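Local coordinates for protein polyketide synthase type I (Bacillus amyloliquefaciens, PDB 5KKU) that probably dehydrates beta-hydroxyacyl intermediates as the N-terminal dehydratase domain of a modular polyketide synthase of the difficidin assembly line, at residues A[175-180]-A[235-240]; A[231-236]-A[272-277]. One frame throughout, in Å; residues are numbered along the deposited sequence.

Interaction 1: residues A[175-180]-A[235-240]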
ATOM      1  N   MET A 175      13.709  -0.512  -6.867  1.00 20.05           N
ATOM      2  CA  MET A 175      12.689  -1.090  -7.734  1.00 25.20           C
ATOM      3  C   MET A 175      12.135  -0.104  -8.760  1.00 21.74           C
ATOM      4  O   MET A 175      11.425   0.840  -8.411  1.00 26.12           O
ATOM      5  CB  MET A 175      11.545  -1.668  -6.897  1.00 23.46           C
ATOM      6  CG  MET A 175      11.890  -2.967  -6.187  1.00 29.62           C
ATOM      7  SD  MET A 175      10.485  -3.674  -5.305  1.00 33.14           S
ATOM      8  CE  MET A 175      10.044  -2.315  -4.225  1.00 21.26           C
ATOM      9  N   GLU A 176      12.460  -0.338 -10.027  1.00 28.85           N
ATOM     10  CA  GLU A 176      11.993   0.490 -11.096  1.00 29.73           C
ATOM     11  C   GLU A 176      10.617   0.026 -11.448  1.00 25.16           C
ATOM     12  O   GLU A 176      10.435  -1.059 -11.886  1.00 25.38           O
ATOM     13  CB  GLU A 176      12.936   0.415 -12.283  1.00 28.91           C
ATOM     14  CG  GLU A 176      12.633   1.445 -13.340  1.00 26.98           C
ATOM     15  CD  GLU A 176      13.541   1.344 -14.517  1.00 29.82           C
ATOM     16  OE1 GLU A 176      13.767   0.248 -14.973  1.00 34.34           O
ATOM     17  OE2 GLU A 176      14.028   2.354 -14.994  1.00 34.13           O
ATOM     18  N   LEU A 177       9.633   0.854 -11.206  1.00 25.77           N
ATOM     19  CA  LEU A 177       8.271   0.477 -11.413  1.00 20.59           C
ATOM     20  C   LEU A 177       7.540   1.366 -12.388  1.00 23.57           C
ATOM     21  O   LEU A 177       7.626   2.556 -12.317  1.00 26.32           O
ATOM     22  CB  LEU A 177       7.569   0.479 -10.069  1.00 24.37           C
ATOM     23  CG  LEU A 177       8.158  -0.468  -9.046  1.00 24.77           C
ATOM     24  CD1 LEU A 177       7.839  -0.077  -7.643  1.00 22.80           C
ATOM     25  CD2 LEU A 177       7.615  -1.823  -9.326  1.00 24.72           C
ATOM     26  N   THR A 178       6.785   0.767 -13.291  1.00 28.95           N
ATOM     27  CA  THR A 178       5.940   1.473 -14.228  1.00 19.65           C
ATOM     28  C   THR A 178       4.568   0.832 -14.325  1.00 25.09           C
ATOM     29  O   THR A 178       4.430  -0.343 -14.305  1.00 24.44           O
ATOM     30  CB  THR A 178       6.552   1.572 -15.615  1.00 23.72           C
ATOM     31  OG1 THR A 178       7.783   2.259 -15.534  1.00 31.86           O
ATOM     32  CG2 THR A 178       5.732   2.355 -16.486  1.00 20.72           C
ATOM     33  N   LEU A 179       3.541   1.629 -14.476  1.00 25.89           N
ATOM     34  CA  LEU A 179       2.224   1.110 -14.625  1.00 22.39           C
ATOM     35  C   LEU A 179       1.960   0.509 -15.991  1.00 27.64           C
ATOM     36  O   LEU A 179       2.649   0.789 -16.919  1.00 27.19           O
ATOM     37  CB  LEU A 179       1.208   2.176 -14.344  1.00 23.23           C
ATOM     38  CG  LEU A 179       1.437   3.048 -13.132  1.00 26.80           C
ATOM     39  CD1 LEU A 179       0.465   4.189 -13.236  1.00 22.78           C
ATOM     40  CD2 LEU A 179       1.213   2.294 -11.865  1.00 20.67           C
ATOM     41  N   SER A 180       0.973  -0.346 -16.094  1.00 23.79           N
ATOM     42  CA  SER A 180       0.423  -0.727 -17.361  1.00 28.70           C
ATOM     43  C   SER A 180      -0.297   0.462 -17.980  1.00 25.44           C
ATOM     44  O   SER A 180      -0.663   1.339 -17.292  1.00 26.19           O
ATOM     45  CB  SER A 180      -0.567  -1.865 -17.169  1.00 30.63           C
ATOM     46  OG  SER A 180      -1.705  -1.463 -16.465  1.00 31.72           O
ATOM     47  N   LYS A 235       5.342   8.805 -14.175  1.00 29.06           N
ATOM     48  CA  LYS A 235       5.099   7.575 -14.859  1.00 22.70           C
ATOM     49  C   LYS A 235       5.918   6.419 -14.332  1.00 26.51           C
ATOM     50  O   LYS A 235       5.451   5.340 -14.236  1.00 23.66           O
ATOM     51  CB  LYS A 235       5.353   7.759 -16.326  1.00 27.93           C
ATOM     52  CG  LYS A 235       4.229   8.435 -17.060  1.00 31.65           C
ATOM     53  CD  LYS A 235       4.528   8.596 -18.523  1.00 36.23           C
ATOM     54  CE  LYS A 235       3.461   9.444 -19.184  1.00 40.96           C
ATOM     55  NZ  LYS A 235       3.816   9.953 -20.535  1.00 48.31           N
ATOM     56  N   THR A 236       7.169   6.648 -14.014  1.00 20.78           N
ATOM     57  CA  THR A 236       7.975   5.614 -13.426  1.00 19.58           C
ATOM     58  C   THR A 236       8.512   6.085 -12.098  1.00 22.01           C
ATOM     59  O   THR A 236       8.984   7.157 -11.996  1.00 17.06           O
ATOM     60  CB  THR A 236       9.192   5.255 -14.300  1.00 21.26           C
ATOM     61  OG1 THR A 236       8.791   4.869 -15.602  1.00 24.55           O
ATOM     62  CG2 THR A 236      10.019   4.171 -13.684  1.00 20.42           C
ATOM     63  N   ILE A 237       8.440   5.247 -11.086  1.00 22.24           N
ATOM     64  CA  ILE A 237       9.049   5.526  -9.808  1.00 16.72           C
ATOM     65  C   ILE A 237      10.166   4.590  -9.415  1.00 24.10           C
ATOM     66  O   ILE A 237      10.349   3.537  -9.982  1.00 21.81           O
ATOM     67  CB  ILE A 237       8.055   5.562  -8.668  1.00 21.14           C
ATOM     68  CG1 ILE A 237       7.441   4.193  -8.467  1.00 21.92           C
ATOM     69  CG2 ILE A 237       7.003   6.617  -8.889  1.00 24.15           C
ATOM     70  CD1 ILE A 237       6.694   4.014  -7.196  1.00 16.83           C
ATOM     71  N   TYR A 238      10.911   4.971  -8.411  1.00 29.09           N
ATOM     72  CA  TYR A 238      12.035   4.202  -7.952  1.00 27.67           C
ATOM     73  C   TYR A 238      11.992   4.039  -6.474  1.00 23.68           C
ATOM     74  O   TYR A 238      12.327   4.930  -5.774  1.00 20.73           O
ATOM     75  CB  TYR A 238      13.334   4.855  -8.394  1.00 25.04           C
ATOM     76  CG  TYR A 238      13.435   5.021  -9.874  1.00 19.73           C
ATOM     77  CD1 TYR A 238      12.822   6.048 -10.519  1.00 23.06           C
ATOM     78  CD2 TYR A 238      14.131   4.146 -10.604  1.00 23.98           C
ATOM     79  CE1 TYR A 238      12.892   6.163 -11.854  1.00 24.85           C
ATOM     80  CE2 TYR A 238      14.207   4.255 -11.939  1.00 28.97           C
ATOM     81  CZ  TYR A 238      13.614   5.273 -12.553  1.00 27.25           C
ATOM     82  OH  TYR A 238      13.716   5.340 -13.858  1.00 25.77           O
ATOM     83  N   THR A 239      11.559   2.885  -6.045  1.00 23.38           N
ATOM     84  CA  THR A 239      11.438   2.552  -4.676  1.00 21.57           C
ATOM     85  C   THR A 239      12.749   2.051  -4.073  1.00 23.72           C
ATOM     86  O   THR A 239      13.196   0.990  -4.356  1.00 22.31           O
ATOM     87  CB  THR A 239      10.270   1.561  -4.465  1.00 26.43           C
ATOM     88  OG1 THR A 239       9.047   2.173  -4.875  1.00 18.85           O
ATOM     89  CG2 THR A 239      10.174   1.173  -3.035  1.00 14.09           C
ATOM     90  N   TYR A 240      13.357   2.834  -3.225  1.00 19.87           N
ATOM     91  CA  TYR A 240      14.571   2.486  -2.621  1.00 16.01           C
ATOM     92  C   TYR A 240      14.365   1.925  -1.221  1.00 23.00           C
ATOM     93  O   TYR A 240      13.564   2.420  -0.479  1.00 21.35           O
ATOM     94  CB  TYR A 240      15.439   3.710  -2.563  1.00 23.70           C
ATOM     95  CG  TYR A 240      16.654   3.558  -1.731  1.00 23.32           C
ATOM     96  CD1 TYR A 240      17.805   3.081  -2.267  1.00 24.77           C
ATOM     97  CD2 TYR A 240      16.660   3.915  -0.432  1.00 24.94           C
ATOM     98  CE1 TYR A 240      18.910   2.919  -1.527  1.00 26.65           C
ATOM     99  CE2 TYR A 240      17.778   3.762   0.326  1.00 27.41           C
ATOM    100  CZ  TYR A 240      18.905   3.271  -0.241  1.00 26.13           C
ATOM    101  OH  TYR A 240      19.998   3.094   0.461  1.00 27.16           O
TER
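Two neighbouring antiparallel strands of the C-terminal hotdog fold meet here, strand 172-178 running against the start of strand 236-248, with segment axes 4.8 Å apart. Met175 and Thr239 form one hydrogen-bonded pair, Leu177 and Ile237 the next. Leu177 N reaches Ile237 O at 3.0 Å in a nearly straight bond (N-H...O 173°) that lies in the carbonyl plane, whereas both bonds of the Met175-Thr239 pair meet their carbonyls from above the plane.

One face of the sheet carries Met175, Leu177, Ile237 and Thr239 and is covered partly by helix 194-200, which holds the predicted proton donor Asp198. Flexible or branched apolar chains suit this buried side: Met175 bends at chi3 (-57°), laying CE alongside Thr239 CG2 at 3.7 Å, and Leu177 CB rests on Ile237 CG1 at 4.0 Å. The hydroxyl of Thr239, polar in this apolar layer, is satisfied by Ser200.

Glu176, Tyr238, Thr178 and Thr236 occupy the other face, where helix 128-133 touches Glu176 and Tyr238. The extended Glu176 chain, CG anti to the backbone N (chi1 -170°), runs beside the Tyr238 ring, with CG 3.5 Å from CE2. At its end Tyr238 OH donates to the anti lone pair of Glu176 OE2 at 3.2 Å. On the same face, Thr178 OG1 and Thr236 OG1 share a 2.8 Å hydrogen bond.

Interaction 2: residues A[231-236]-A[272-277]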
ATOM      1  N   GLN A 231       5.346  14.635  -3.226  1.00 26.60           N
ATOM      2  CA  GLN A 231       5.098  15.016  -4.588  1.00 29.42           C
ATOM      3  C   GLN A 231       4.274  13.938  -5.270  1.00 33.02           C
ATOM      4  O   GLN A 231       4.280  12.812  -4.849  1.00 27.26           O
ATOM      5  CB  GLN A 231       6.410  15.185  -5.312  1.00 34.51           C
ATOM      6  CG  GLN A 231       6.572  16.484  -6.052  1.00 52.78           C
ATOM      7  CD  GLN A 231       6.919  17.663  -5.181  1.00 48.94           C
ATOM      8  OE1 GLN A 231       7.487  17.506  -4.126  1.00 47.00           O
ATOM      9  NE2 GLN A 231       6.581  18.844  -5.639  1.00 50.11           N
ATOM     10  N   PRO A 232       3.565  14.271  -6.325  1.00 26.93           N
ATOM     11  CA  PRO A 232       2.784  13.275  -7.047  1.00 28.29           C
ATOM     12  C   PRO A 232       3.631  12.334  -7.862  1.00 30.18           C
ATOM     13  O   PRO A 232       4.651  12.725  -8.324  1.00 32.19           O
ATOM     14  CB  PRO A 232       1.914  14.110  -7.954  1.00 29.65           C
ATOM     15  CG  PRO A 232       2.649  15.370  -8.106  1.00 34.49           C
ATOM     16  CD  PRO A 232       3.353  15.614  -6.837  1.00 27.14           C
ATOM     17  N   PHE A 233       3.236  11.095  -7.966  1.00 29.01           N
ATOM     18  CA  PHE A 233       3.982  10.136  -8.723  1.00 26.26           C
ATOM     19  C   PHE A 233       4.073  10.441 -10.220  1.00 26.39           C
ATOM     20  O   PHE A 233       3.131  10.790 -10.820  1.00 26.34           O
ATOM     21  CB  PHE A 233       3.349   8.764  -8.539  1.00 26.02           C
ATOM     22  CG  PHE A 233       3.491   8.179  -7.169  1.00 27.04           C
ATOM     23  CD1 PHE A 233       4.583   8.419  -6.409  1.00 24.07           C
ATOM     24  CD2 PHE A 233       2.526   7.335  -6.676  1.00 25.27           C
ATOM     25  CE1 PHE A 233       4.707   7.842  -5.174  1.00 24.38           C
ATOM     26  CE2 PHE A 233       2.646   6.758  -5.444  1.00 26.37           C
ATOM     27  CZ  PHE A 233       3.737   7.016  -4.687  1.00 24.18           C
ATOM     28  N   PRO A 234       5.218  10.220 -10.819  1.00 30.79           N
ATOM     29  CA  PRO A 234       5.343  10.303 -12.266  1.00 22.83           C
ATOM     30  C   PRO A 234       5.091   8.970 -12.897  1.00 27.97           C
ATOM     31  O   PRO A 234       4.669   8.110 -12.191  1.00 28.08           O
ATOM     32  CB  PRO A 234       6.784  10.695 -12.449  1.00 23.94           C
ATOM     33  CG  PRO A 234       7.435  10.128 -11.282  1.00 25.17           C
ATOM     34  CD  PRO A 234       6.509  10.362 -10.170  1.00 23.04           C
ATOM     35  N   LYS A 235       5.342   8.805 -14.175  1.00 29.06           N
ATOM     36  CA  LYS A 235       5.099   7.575 -14.859  1.00 22.70           C
ATOM     37  C   LYS A 235       5.918   6.419 -14.332  1.00 26.51           C
ATOM     38  O   LYS A 235       5.451   5.340 -14.236  1.00 23.66           O
ATOM     39  CB  LYS A 235       5.353   7.759 -16.326  1.00 27.93           C
ATOM     40  CG  LYS A 235       4.229   8.435 -17.060  1.00 31.65           C
ATOM     41  CD  LYS A 235       4.528   8.596 -18.523  1.00 36.23           C
ATOM     42  CE  LYS A 235       3.461   9.444 -19.184  1.00 40.96           C
ATOM     43  NZ  LYS A 235       3.816   9.953 -20.535  1.00 48.31           N
ATOM     44  N   THR A 236       7.169   6.648 -14.014  1.00 20.78           N
ATOM     45  CA  THR A 236       7.975   5.614 -13.426  1.00 19.58           C
ATOM     46  C   THR A 236       8.512   6.085 -12.098  1.00 22.01           C
ATOM     47  O   THR A 236       8.984   7.157 -11.996  1.00 17.06           O
ATOM     48  CB  THR A 236       9.192   5.255 -14.300  1.00 21.26           C
ATOM     49  OG1 THR A 236       8.791   4.869 -15.602  1.00 24.55           O
ATOM     50  CG2 THR A 236      10.019   4.171 -13.684  1.00 20.42           C
ATOM     51  N   VAL A 272      12.873  13.036  -3.634  1.00 28.80           N
ATOM     52  CA  VAL A 272      11.970  12.311  -2.762  1.00 22.64           C
ATOM     53  C   VAL A 272      10.482  12.495  -3.107  1.00 24.86           C
ATOM     54  O   VAL A 272       9.965  13.548  -3.012  1.00 27.23           O
ATOM     55  CB  VAL A 272      12.265  12.603  -1.288  1.00 25.78           C
ATOM     56  CG1 VAL A 272      11.201  12.012  -0.391  1.00 29.69           C
ATOM     57  CG2 VAL A 272      13.604  12.039  -0.891  1.00 23.52           C
ATOM     58  N   LEU A 273       9.798  11.436  -3.474  1.00 21.73           N
ATOM     59  CA  LEU A 273       8.383  11.549  -3.750  1.00 25.29           C
ATOM     60  C   LEU A 273       7.596  11.159  -2.527  1.00 26.75           C
ATOM     61  O   LEU A 273       6.645  11.807  -2.225  1.00 23.19           O
ATOM     62  CB  LEU A 273       7.899  10.771  -4.975  1.00 20.19           C
ATOM     63  CG  LEU A 273       8.732  10.672  -6.228  1.00 21.95           C
ATOM     64  CD1 LEU A 273       8.344   9.512  -7.097  1.00 21.48           C
ATOM     65  CD2 LEU A 273       8.800  11.946  -7.022  1.00 27.80           C
ATOM     66  N   ALA A 274       8.023  10.121  -1.850  1.00 18.80           N
ATOM     67  CA  ALA A 274       7.383   9.659  -0.672  1.00 20.29           C
ATOM     68  C   ALA A 274       8.313   8.979   0.332  1.00 23.89           C
ATOM     69  O   ALA A 274       9.300   8.455  -0.025  1.00 18.31           O
ATOM     70  CB  ALA A 274       6.255   8.752  -1.068  1.00 21.85           C
ATOM     71  N   GLU A 275       7.936   8.953   1.589  1.00 24.00           N
ATOM     72  CA  GLU A 275       8.677   8.290   2.615  1.00 22.49           C
ATOM     73  C   GLU A 275       7.799   7.364   3.414  1.00 25.71           C
ATOM     74  O   GLU A 275       6.714   7.731   3.818  1.00 26.25           O
ATOM     75  CB  GLU A 275       9.299   9.294   3.566  1.00 22.58           C
ATOM     76  CG  GLU A 275      10.443  10.121   3.053  1.00 20.44           C
ATOM     77  CD  GLU A 275      11.148  10.833   4.166  1.00 34.30           C
ATOM     78  OE1 GLU A 275      10.514  11.536   4.892  1.00 33.13           O
ATOM     79  OE2 GLU A 275      12.323  10.652   4.351  1.00 37.69           O
ATOM     80  N   CYS A 276       8.305   6.205   3.706  1.00 19.58           N
ATOM     81  CA  CYS A 276       7.625   5.271   4.512  1.00 25.30           C
ATOM     82  C   CYS A 276       8.503   4.781   5.618  1.00 25.28           C
ATOM     83  O   CYS A 276       9.475   4.166   5.394  1.00 22.42           O
ATOM     84  CB  CYS A 276       7.125   4.129   3.668  1.00 23.88           C
ATOM     85  SG  CYS A 276       6.188   2.899   4.509  1.00 39.66           S
ATOM     86  N   GLU A 277       8.104   5.010   6.832  1.00 27.99           N
ATOM     87  CA  GLU A 277       8.906   4.620   7.950  1.00 25.74           C
ATOM     88  C   GLU A 277       8.332   3.417   8.618  1.00 23.46           C
ATOM     89  O   GLU A 277       7.217   3.460   9.036  1.00 22.97           O
ATOM     90  CB  GLU A 277       8.964   5.744   8.939  1.00 25.30           C
ATOM     91  CG  GLU A 277       9.985   6.771   8.655  1.00 25.57           C
ATOM     92  CD  GLU A 277       9.949   7.847   9.670  1.00 30.60           C
ATOM     93  OE1 GLU A 277       9.743   7.533  10.846  1.00 36.29           O
ATOM     94  OE2 GLU A 277      10.114   8.987   9.290  1.00 34.41           O
TER
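With chi1 at -69°, Phe233 sets its CG anti to its own carbonyl carbon and brings the end of the ring close to Leu273; Leu273, whose CG is likewise anti to the carbonyl carbon (chi1 -38°), extends its isobutyl group to meet it. The methyl Leu273 CD1 lies at the ring edge, near the ring plane, 4.0 Å from Phe233 CD1. It also meets Pro234 tip to tip, CD1 to Pro234 CD being 3.7 Å, so this one methyl touches both Phe233 and Pro234. Ala274 CB comes to 4.5 Å from Phe233 CE1, its small side chain suiting a place beside a bulky ring. The Phe233 ring also packs edge-to-face with that of Phe196 in helix 194-200.

Where the loop leaves strand 219-229, the backbone adds one longish bond: Gln231 N donates to a lone pair of Leu273 O at 3.3 Å, in the carbonyl plane. Pro232 and Pro234, which have no N-H to offer, suit a segment that has left regular strand pairing. In the pairing of strand 272-283 with strand 258-266, Leu273 and Ala274 both face Ile265, a classic beta bulge within the C-terminal hotdog fold.

How the interactions relate
Interaction 1 is the more buried contact and interaction 2 only partly so, yet both belong to the C-terminal hotdog fold and share Lys235 and Thr236, where the loop after strand 219-229 passes into strand 236-248. Regular main-chain pairing governs interaction 1, supplemented by side-chain hydrogen bonds on one face; interaction 2 depends chiefly on apolar contacts of a loop, with a single backbone bond. Their apolar sides join directly: Ile237 CG2 packs on Leu273 CD1 at 3.7 Å. Ile265 of strand 258-266 touches Ile237, Phe233 and Leu273, while Phe196 of helix 194-200 also reaches Ile237, so the helix of the predicted proton donor borders both contacts.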